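Local atomic coordinates of uncharacterized hypothetical protein (PDB entry 4EIU), a protein that is of unknown function but carries an N-terminal domain of the DUF3823 family, which belongs to the transthyretin-like clan of beta-sandwich folds. Residues E15-A20 with K106-V111. Residues are numbered along the deposited sequence; the frame is centred on the assembly and turned at random.
Sequences EVVDEA and KVKFEV
Phe109 is gripped on both its backbone polar atoms by the neighbouring strand: its N gives a nearly straight bond to Glu15 O at 2.9 Å, and its O accepts from Val17 N. Val17 O then takes Val111 N, while Glu15 N to Val107 O and Glu19 N to Val111 O extend the ladder at its two ends. Glu15 and Val17, and likewise Phe109 and Val111, thus each bond to the two residues flanking their opposite number, the textbook signature of parallel pairing. At the strand end Asp18 OD1 accepts Ala20 N from above the carboxylate plane, forming an Asx turn, and one water bridges Asp18 O and Glu110 OE2. Both strands lie within the DUF3823 N-terminal domain, in a mixed sheet with 10-18 between 60-63 and 104-111, consistent with a transthyretin-like sandwich. On its buried face Val16 CG1 meets Val111 CG2 at 3.7 Å, the side chains crossing at about a right angle, and Ile75 of strand 69-76 packs against both valines and Phe109. On the other face, Lys108 CD lies 3.6 Å from Glu15 OE2, although the glutamate's salt bridge goes to Arg24 through OE1. Val17 CG2, between backbone N and carbonyl carbon because CG1 is anti to that carbon (chi1 -56°), meets Glu110 CG.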
loop_
_atom_site.group_PDB
_atom_site.type_symbol
_atom_site.label_atom_id
_atom_site.label_comp_id
_atom_site.label_asym_id
_atom_site.label_seq_id
_atom_site.Cartn_x
_atom_site.Cartn_y
_atom_site.Cartn_z
ATOM N N GLU A 15 1.242 13.030 4.420
ATOM C CA GLU A 15 2.143 12.001 3.857
ATOM C C GLU A 15 2.228 10.792 4.766
ATOM O O GLU A 15 2.029 10.892 6.002
ATOM C CB GLU A 15 3.549 12.540 3.567
ATOM C CG GLU A 15 4.170 13.166 4.787
ATOM C CD GLU A 15 5.580 13.702 4.587
ATOM O OE1 GLU A 15 6.332 13.227 3.720
ATOM O OE2 GLU A 15 5.933 14.589 5.366
ATOM N N VAL A 16 2.504 9.644 4.133
ATOM C CA VAL A 16 2.588 8.350 4.822
ATOM C C VAL A 16 3.994 7.810 4.637
ATOM O O VAL A 16 4.443 7.623 3.508
ATOM C CB VAL A 16 1.502 7.360 4.339
ATOM C CG1 VAL A 16 1.606 5.983 5.097
ATOM C CG2 VAL A 16 0.119 7.989 4.477
ATOM N N VAL A 17 4.727 7.676 5.755
ATOM C CA VAL A 17 6.101 7.303 5.725
ATOM C C VAL A 17 6.361 6.104 6.673
ATOM O O VAL A 17 5.647 5.859 7.632
ATOM C CB VAL A 17 7.067 8.467 6.066
ATOM C CG1 VAL A 17 6.851 9.674 5.132
ATOM C CG2 VAL A 17 6.940 8.882 7.531
ATOM N N ASP A 18 7.403 5.374 6.348
ATOM C CA ASP A 18 7.814 4.228 7.134
ATOM C C ASP A 18 8.540 4.756 8.392
ATOM O O ASP A 18 9.552 5.415 8.301
ATOM C CB ASP A 18 8.739 3.401 6.258
ATOM C CG ASP A 18 9.329 2.188 6.970
ATOM O OD1 ASP A 18 8.971 1.920 8.125
ATOM O OD2 ASP A 18 10.206 1.528 6.358
ATOM N N GLU A 19 7.992 4.437 9.555
ATOM C CA GLU A 19 8.634 4.693 10.857
ATOM C C GLU A 19 10.114 4.302 10.924
ATOM O O GLU A 19 10.928 4.999 11.524
ATOM C CB GLU A 19 7.849 3.874 11.910
ATOM C CG GLU A 19 8.101 4.337 13.324
ATOM C CD GLU A 19 7.481 3.393 14.329
ATOM O OE1 GLU A 19 6.249 3.254 14.358
ATOM O OE2 GLU A 19 8.237 2.766 15.066
ATOM N N ALA A 20 10.478 3.176 10.328
ATOM C CA ALA A 20 11.847 2.700 10.450
ATOM C C ALA A 20 12.839 3.457 9.563
ATOM O O ALA A 20 13.954 3.640 9.965
ATOM C CB ALA A 20 11.930 1.195 10.204
ATOM N N LYS A 106 -1.203 20.295 7.591
ATOM C CA LYS A 106 -0.310 19.218 7.146
ATOM C C LYS A 106 -0.218 18.182 8.217
ATOM O O LYS A 106 -0.109 18.530 9.387
ATOM C CB LYS A 106 1.081 19.765 6.902
ATOM C CG LYS A 106 1.206 20.790 5.806
ATOM C CD LYS A 106 2.593 21.399 5.903
ATOM C CE LYS A 106 2.956 22.252 4.712
ATOM N NZ LYS A 106 4.308 22.895 4.837
ATOM N N VAL A 107 -0.259 16.894 7.862
ATOM C CA VAL A 107 -0.145 15.843 8.865
ATOM C C VAL A 107 0.845 14.821 8.306
ATOM O O VAL A 107 0.982 14.643 7.082
ATOM C CB VAL A 107 -1.463 15.108 9.126
ATOM C CG1 VAL A 107 -2.474 16.052 9.727
ATOM C CG2 VAL A 107 -2.000 14.478 7.825
ATOM N N LYS A 108 1.533 14.135 9.202
ATOM C CA LYS A 108 2.461 13.088 8.792
ATOM C C LYS A 108 2.147 11.840 9.571
ATOM O O LYS A 108 2.015 11.924 10.792
ATOM C CB LYS A 108 3.883 13.566 8.994
ATOM C CG LYS A 108 4.961 12.518 8.740
ATOM C CD LYS A 108 6.312 13.195 8.715
ATOM C CE LYS A 108 7.361 12.376 9.422
ATOM N NZ LYS A 108 8.627 13.164 9.424
ATOM N N PHE A 109 1.986 10.703 8.872
ATOM C CA PHE A 109 1.729 9.423 9.501
ATOM C C PHE A 109 2.968 8.545 9.364
ATOM O O PHE A 109 3.434 8.302 8.270
ATOM C CB PHE A 109 0.549 8.699 8.838
ATOM C CG PHE A 109 -0.803 9.177 9.309
ATOM C CD1 PHE A 109 -1.430 8.595 10.416
ATOM C CD2 PHE A 109 -1.424 10.194 8.664
ATOM C CE1 PHE A 109 -2.664 9.047 10.856
ATOM C CE2 PHE A 109 -2.668 10.677 9.104
ATOM C CZ PHE A 109 -3.287 10.095 10.176
ATOM N N GLU A 110 3.440 8.006 10.477
ATOM C CA GLU A 110 4.528 7.046 10.441
ATOM C C GLU A 110 3.912 5.697 10.662
ATOM O O GLU A 110 3.286 5.487 11.697
ATOM C CB GLU A 110 5.536 7.337 11.546
ATOM C CG GLU A 110 6.281 8.611 11.283
ATOM C CD GLU A 110 7.325 8.822 12.346
ATOM O OE1 GLU A 110 6.965 9.376 13.375
ATOM O OE2 GLU A 110 8.465 8.388 12.171
ATOM N N VAL A 111 4.131 4.774 9.727
ATOM C CA VAL A 111 3.479 3.463 9.720
ATOM C C VAL A 111 4.562 2.391 9.579
ATOM O O VAL A 111 5.754 2.690 9.463
ATOM C CB VAL A 111 2.414 3.369 8.612
ATOM C CG1 VAL A 111 1.385 4.508 8.750
ATOM C CG2 VAL A 111 3.067 3.411 7.242
HETATM O O HOH W 1 9.933 8.175 9.888
HETATM O O HOH W 2 4.018 3.310 13.137
#